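Local coordinates for protein short chain dehydrogenase (A0QTM2 homolog) (PDB 3SC4) that probably acts as an oxidoreductase of the short-chain dehydrogenase family, using a nicotinamide dinucleotide cofactor bound on a Rossmann fold, at residues 142-150 / 228-238. Residues are numbered along the deposited sequence; the frame is centred on the assembly and turned at random.
Sequences RDNPHILTL and AYVVLNKPSSY
H146 at the start of strand 146-149 lies over L232, where the strand and the helical segment 228-232 run roughly antiparallel, their axes at 150° and 9.8 Å apart at the closest, while N144 meets the loop beyond the helix at S236. The carbonyl oxygen of K234 is the polar focus, because it accepts from two side chains. N144 ND2 bonds to K234 O at 2.8 Å, in the plane of its own amide, and H146 NE2 bonds to K234 O at 3.1 Å, close to the plane of its imidazole; the donors arrive from opposite faces of the carbonyl plane. An asparagine suits this place because its amide also offers an acceptor: with CG swung anti to the backbone N (chi1 -175°), N144 OD1 sits 3.0 Å from S236 OG. S236 OG is also 3.1 Å from P145 O, and its single proton could serve either acceptor. Flat and tipped with an N-H, H146 fits between strand and helix. L232 CA lies 4.2 Å from the centroid of the H146 ring, almost on its normal, a CH-pi contact over one face, and L232 CD2 packs on H146 CB. Farther along the strand the contact becomes wholly apolar. The two branches of L148 divide the helix surface, L148 CD1 meeting V231 CG1 at 3.8 Å and CD2 reaching A228 CB, where a small methyl lets the helix come close. I147, alternating with H146 and L148, turns to the other side, against I180 of helix 164-183. Strand 146-149 is an inner strand of the seven-stranded parallel sheet, hydrogen-bonded to strand 190-195; helix 222-232 packs on one face of it and helix 164-183 on the other, the layered alpha/beta/alpha arrangement of the Rossmann fold in short-chain dehydrogenases.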
ATOM      1  N   ARG B 142     -20.928 -16.630  11.584  1.00 40.70           N
ATOM      2  CA  ARG B 142     -20.802 -17.943  10.944  1.00 40.37           C
ATOM      3  C   ARG B 142     -19.901 -18.883  11.724  1.00 39.78           C
ATOM      4  O   ARG B 142     -19.240 -18.455  12.676  1.00 38.96           O
ATOM      5  CB  ARG B 142     -20.301 -17.785   9.509  1.00 39.64           C
ATOM      6  CG  ARG B 142     -21.000 -16.655   8.706  1.00 40.91           C
ATOM      7  CD  ARG B 142     -22.400 -17.007   8.317  1.00 41.71           C
ATOM      8  NE  ARG B 142     -22.384 -18.105   7.356  1.00 41.80           N
ATOM      9  CZ  ARG B 142     -23.473 -18.769   6.982  1.00 43.17           C
ATOM     10  NH1 ARG B 142     -23.372 -19.762   6.115  1.00 41.43           N
ATOM     11  NH2 ARG B 142     -24.671 -18.442   7.481  1.00 45.40           N
ATOM     12  N   ASP B 143     -19.869 -20.150  11.301  1.00 39.43           N
ATOM     13  CA  ASP B 143     -19.187 -21.195  12.060  1.00 40.25           C
ATOM     14  C   ASP B 143     -17.680 -20.993  12.086  1.00 38.46           C
ATOM     15  O   ASP B 143     -17.054 -21.079  13.152  1.00 39.66           O
ATOM     16  CB  ASP B 143     -19.538 -22.615  11.552  1.00 41.22           C
ATOM     17  CG  ASP B 143     -20.912 -23.105  12.053  1.00 45.16           C
ATOM     18  OD1 ASP B 143     -21.411 -24.113  11.516  1.00 48.37           O
ATOM     19  OD2 ASP B 143     -21.510 -22.483  12.970  1.00 47.04           O
ATOM     20  N   ASN B 144     -17.103 -20.688  10.937  1.00 35.82           N
ATOM     21  CA  ASN B 144     -15.665 -20.638  10.819  1.00 34.03           C
ATOM     22  C   ASN B 144     -15.208 -19.693   9.671  1.00 30.55           C
ATOM     23  O   ASN B 144     -14.557 -20.109   8.743  1.00 28.88           O
ATOM     24  CB  ASN B 144     -15.206 -22.085  10.590  1.00 35.14           C
ATOM     25  CG  ASN B 144     -13.710 -22.222  10.554  1.00 37.27           C
ATOM     26  OD1 ASN B 144     -13.015 -21.706  11.442  1.00 41.00           O
ATOM     27  ND2 ASN B 144     -13.191 -22.915   9.518  1.00 37.61           N
ATOM     28  N   PRO B 145     -15.551 -18.405   9.756  1.00 28.52           N
ATOM     29  CA  PRO B 145     -15.389 -17.494   8.611  1.00 26.76           C
ATOM     30  C   PRO B 145     -13.945 -17.117   8.268  1.00 24.84           C
ATOM     31  O   PRO B 145     -13.144 -16.869   9.171  1.00 24.45           O
ATOM     32  CB  PRO B 145     -16.158 -16.245   9.049  1.00 26.99           C
ATOM     33  CG  PRO B 145     -16.147 -16.320  10.552  1.00 28.04           C
ATOM     34  CD  PRO B 145     -16.208 -17.752  10.895  1.00 29.02           C
ATOM     35  N   HIS B 146     -13.648 -17.043   6.970  1.00 22.78           N
ATOM     36  CA  HIS B 146     -12.300 -16.798   6.482  1.00 21.38           C
ATOM     37  C   HIS B 146     -12.276 -15.754   5.400  1.00 20.18           C
ATOM     38  O   HIS B 146     -13.017 -15.861   4.429  1.00 19.87           O
ATOM     39  CB  HIS B 146     -11.719 -18.079   5.861  1.00 21.40           C
ATOM     40  CG  HIS B 146     -10.924 -18.895   6.818  1.00 21.79           C
ATOM     41  ND1 HIS B 146      -9.557 -18.767   6.936  1.00 20.38           N
ATOM     42  CD2 HIS B 146     -11.305 -19.819   7.731  1.00 22.77           C
ATOM     43  CE1 HIS B 146      -9.126 -19.596   7.870  1.00 23.16           C
ATOM     44  NE2 HIS B 146     -10.165 -20.245   8.369  1.00 24.05           N
ATOM     45  N   ILE B 147     -11.394 -14.770   5.539  1.00 18.89           N
ATOM     46  CA  ILE B 147     -11.026 -13.957   4.398  1.00 17.46           C
ATOM     47  C   ILE B 147      -9.665 -14.427   3.912  1.00 17.48           C
ATOM     48  O   ILE B 147      -8.761 -14.591   4.704  1.00 17.96           O
ATOM     49  CB  ILE B 147     -10.949 -12.491   4.733  1.00 16.37           C
ATOM     50  CG1 ILE B 147     -12.269 -12.036   5.385  1.00 16.45           C
ATOM     51  CG2 ILE B 147     -10.630 -11.735   3.453  1.00 13.00           C
ATOM     52  CD1 ILE B 147     -12.319 -10.559   5.872  1.00 10.40           C
ATOM     53  N   LEU B 148      -9.521 -14.632   2.612  1.00 17.41           N
ATOM     54  CA  LEU B 148      -8.260 -15.110   2.048  1.00 17.23           C
ATOM     55  C   LEU B 148      -7.922 -14.256   0.851  1.00 16.84           C
ATOM     56  O   LEU B 148      -8.748 -14.103  -0.068  1.00 17.46           O
ATOM     57  CB  LEU B 148      -8.386 -16.565   1.611  1.00 17.56           C
ATOM     58  CG  LEU B 148      -7.087 -17.250   1.204  1.00 17.35           C
ATOM     59  CD1 LEU B 148      -6.169 -17.433   2.384  1.00 15.58           C
ATOM     60  CD2 LEU B 148      -7.410 -18.609   0.588  1.00 17.99           C
ATOM     61  N   THR B 149      -6.702 -13.720   0.853  1.00 16.17           N
ATOM     62  CA  THR B 149      -6.305 -12.695  -0.092  1.00 15.58           C
ATOM     63  C   THR B 149      -5.086 -13.202  -0.808  1.00 15.05           C
ATOM     64  O   THR B 149      -4.173 -13.724  -0.204  1.00 15.31           O
ATOM     65  CB  THR B 149      -6.061 -11.352   0.652  1.00 15.79           C
ATOM     66  OG1 THR B 149      -7.291 -10.921   1.234  1.00 16.15           O
ATOM     67  CG2 THR B 149      -5.595 -10.276  -0.283  1.00 15.43           C
ATOM     68  N   LEU B 150      -5.112 -13.087  -2.119  1.00 15.66           N
ATOM     69  CA  LEU B 150      -4.136 -13.738  -2.977  1.00 15.27           C
ATOM     70  C   LEU B 150      -3.022 -12.744  -3.266  1.00 14.63           C
ATOM     71  O   LEU B 150      -3.049 -12.012  -4.284  1.00 14.52           O
ATOM     72  CB  LEU B 150      -4.819 -14.285  -4.231  1.00 14.82           C
ATOM     73  CG  LEU B 150      -5.417 -15.704  -4.061  1.00 17.84           C
ATOM     74  CD1 LEU B 150      -5.995 -16.022  -2.670  1.00 16.74           C
ATOM     75  CD2 LEU B 150      -6.412 -16.057  -5.142  1.00 16.84           C
ATOM     76  N   ALA B 228      -5.490 -23.287  -0.822  1.00 21.12           N
ATOM     77  CA  ALA B 228      -6.600 -22.467  -0.327  1.00 21.39           C
ATOM     78  C   ALA B 228      -7.542 -23.307   0.524  1.00 22.31           C
ATOM     79  O   ALA B 228      -7.948 -22.898   1.617  1.00 22.12           O
ATOM     80  CB  ALA B 228      -7.365 -21.841  -1.509  1.00 20.80           C
ATOM     81  N   TYR B 229      -7.857 -24.496   0.002  1.00 22.90           N
ATOM     82  CA  TYR B 229      -8.782 -25.416   0.633  1.00 23.58           C
ATOM     83  C   TYR B 229      -8.312 -25.756   2.037  1.00 23.19           C
ATOM     84  O   TYR B 229      -9.075 -25.709   2.984  1.00 23.59           O
ATOM     85  CB  TYR B 229      -8.923 -26.674  -0.227  1.00 24.24           C
ATOM     86  CG  TYR B 229      -9.991 -27.634   0.272  1.00 27.34           C
ATOM     87  CD1 TYR B 229     -11.349 -27.421  -0.012  1.00 28.42           C
ATOM     88  CD2 TYR B 229      -9.639 -28.757   1.042  1.00 29.81           C
ATOM     89  CE1 TYR B 229     -12.328 -28.293   0.447  1.00 30.59           C
ATOM     90  CE2 TYR B 229     -10.607 -29.639   1.519  1.00 32.66           C
ATOM     91  CZ  TYR B 229     -11.952 -29.406   1.222  1.00 33.34           C
ATOM     92  OH  TYR B 229     -12.883 -30.301   1.687  1.00 33.82           O
ATOM     93  N   VAL B 230      -7.039 -26.078   2.169  1.00 22.61           N
ATOM     94  CA  VAL B 230      -6.466 -26.366   3.477  1.00 22.69           C
ATOM     95  C   VAL B 230      -6.672 -25.187   4.427  1.00 22.68           C
ATOM     96  O   VAL B 230      -7.124 -25.374   5.556  1.00 23.38           O
ATOM     97  CB  VAL B 230      -4.967 -26.696   3.365  1.00 22.83           C
ATOM     98  CG1 VAL B 230      -4.325 -26.764   4.760  1.00 22.27           C
ATOM     99  CG2 VAL B 230      -4.763 -28.005   2.537  1.00 20.98           C
ATOM    100  N   VAL B 231      -6.385 -23.977   3.953  1.00 21.73           N
ATOM    101  CA  VAL B 231      -6.475 -22.775   4.786  1.00 21.68           C
ATOM    102  C   VAL B 231      -7.923 -22.489   5.183  1.00 22.65           C
ATOM    103  O   VAL B 231      -8.195 -22.147   6.343  1.00 23.44           O
ATOM    104  CB  VAL B 231      -5.828 -21.533   4.101  1.00 20.66           C
ATOM    105  CG1 VAL B 231      -6.105 -20.251   4.894  1.00 19.94           C
ATOM    106  CG2 VAL B 231      -4.351 -21.736   3.956  1.00 18.45           C
ATOM    107  N   LEU B 232      -8.859 -22.675   4.251  1.00 23.24           N
ATOM    108  CA  LEU B 232     -10.268 -22.342   4.512  1.00 23.73           C
ATOM    109  C   LEU B 232     -10.957 -23.311   5.474  1.00 25.61           C
ATOM    110  O   LEU B 232     -12.041 -23.017   5.992  1.00 25.77           O
ATOM    111  CB  LEU B 232     -11.044 -22.250   3.204  1.00 23.61           C
ATOM    112  CG  LEU B 232     -10.582 -21.125   2.271  1.00 21.58           C
ATOM    113  CD1 LEU B 232     -11.257 -21.231   0.911  1.00 18.75           C
ATOM    114  CD2 LEU B 232     -10.847 -19.794   2.929  1.00 19.59           C
ATOM    115  N   ASN B 233     -10.315 -24.448   5.714  1.00 26.88           N
ATOM    116  CA  ASN B 233     -10.768 -25.413   6.710  1.00 29.07           C
ATOM    117  C   ASN B 233     -10.100 -25.273   8.065  1.00 30.60           C
ATOM    118  O   ASN B 233     -10.481 -25.990   9.006  1.00 32.64           O
ATOM    119  CB  ASN B 233     -10.562 -26.833   6.194  1.00 29.71           C
ATOM    120  CG  ASN B 233     -11.631 -27.234   5.231  1.00 30.31           C
ATOM    121  OD1 ASN B 233     -12.739 -27.521   5.646  1.00 32.67           O
ATOM    122  ND2 ASN B 233     -11.318 -27.240   3.931  1.00 31.28           N
ATOM    123  N   LYS B 234      -9.134 -24.361   8.205  1.00 30.49           N
ATOM    124  CA  LYS B 234      -8.496 -24.187   9.515  1.00 31.55           C
ATOM    125  C   LYS B 234      -9.444 -23.424  10.426  1.00 31.75           C
ATOM    126  O   LYS B 234     -10.425 -22.845   9.958  1.00 31.02           O
ATOM    127  CB  LYS B 234      -7.166 -23.442   9.413  1.00 31.08           C
ATOM    128  CG  LYS B 234      -6.064 -24.216   8.737  1.00 32.94           C
ATOM    129  CD  LYS B 234      -5.343 -25.216   9.644  1.00 37.58           C
ATOM    130  CE  LYS B 234      -3.882 -25.397   9.189  1.00 39.61           C
ATOM    131  NZ  LYS B 234      -3.407 -26.778   9.294  1.00 41.97           N
ATOM    132  N   PRO B 235      -9.177 -23.451  11.735  1.00 32.43           N
ATOM    133  CA  PRO B 235     -10.018 -22.645  12.604  1.00 33.15           C
ATOM    134  C   PRO B 235      -9.781 -21.151  12.366  1.00 32.24           C
ATOM    135  O   PRO B 235      -8.693 -20.747  11.919  1.00 32.75           O
ATOM    136  CB  PRO B 235      -9.600 -23.064  14.021  1.00 34.28           C
ATOM    137  CG  PRO B 235      -8.390 -23.938  13.855  1.00 34.55           C
ATOM    138  CD  PRO B 235      -8.412 -24.465  12.475  1.00 33.69           C
ATOM    139  N   SER B 236     -10.791 -20.343  12.655  1.00 31.60           N
ATOM    140  CA  SER B 236     -10.701 -18.902  12.453  1.00 30.54           C
ATOM    141  C   SER B 236      -9.620 -18.236  13.351  1.00 30.68           C
ATOM    142  O   SER B 236      -9.300 -17.060  13.169  1.00 30.39           O
ATOM    143  CB  SER B 236     -12.086 -18.259  12.647  1.00 31.02           C
ATOM    144  OG  SER B 236     -12.994 -18.708  11.644  1.00 28.90           O
ATOM    145  N   SER B 237      -9.052 -18.987  14.300  1.00 30.48           N
ATOM    146  CA  SER B 237      -7.874 -18.534  15.049  1.00 29.67           C
ATOM    147  C   SER B 237      -6.589 -18.567  14.186  1.00 28.15           C
ATOM    148  O   SER B 237      -5.585 -17.940  14.509  1.00 27.56           O
ATOM    149  CB  SER B 237      -7.702 -19.413  16.306  1.00 30.84           C
ATOM    150  OG  SER B 237      -7.607 -20.786  15.960  1.00 30.84           O
ATOM    151  N   TYR B 238      -6.607 -19.328  13.101  1.00 27.40           N
ATOM    152  CA  TYR B 238      -5.456 -19.361  12.169  1.00 26.56           C
ATOM    153  C   TYR B 238      -5.526 -18.132  11.262  1.00 24.30           C
ATOM    154  O   TYR B 238      -6.163 -18.160  10.232  1.00 23.84           O
ATOM    155  CB  TYR B 238      -5.532 -20.639  11.370  1.00 26.60           C
ATOM    156  CG  TYR B 238      -4.418 -20.919  10.409  1.00 29.00           C
ATOM    157  CD1 TYR B 238      -3.227 -21.527  10.846  1.00 32.96           C
ATOM    158  CD2 TYR B 238      -4.568 -20.663   9.045  1.00 27.44           C
ATOM    159  CE1 TYR B 238      -2.209 -21.845   9.942  1.00 32.71           C
ATOM    160  CE2 TYR B 238      -3.566 -20.971   8.147  1.00 28.43           C
ATOM    161  CZ  TYR B 238      -2.394 -21.566   8.594  1.00 31.62           C
ATOM    162  OH  TYR B 238      -1.401 -21.859   7.700  1.00 32.40           O
TER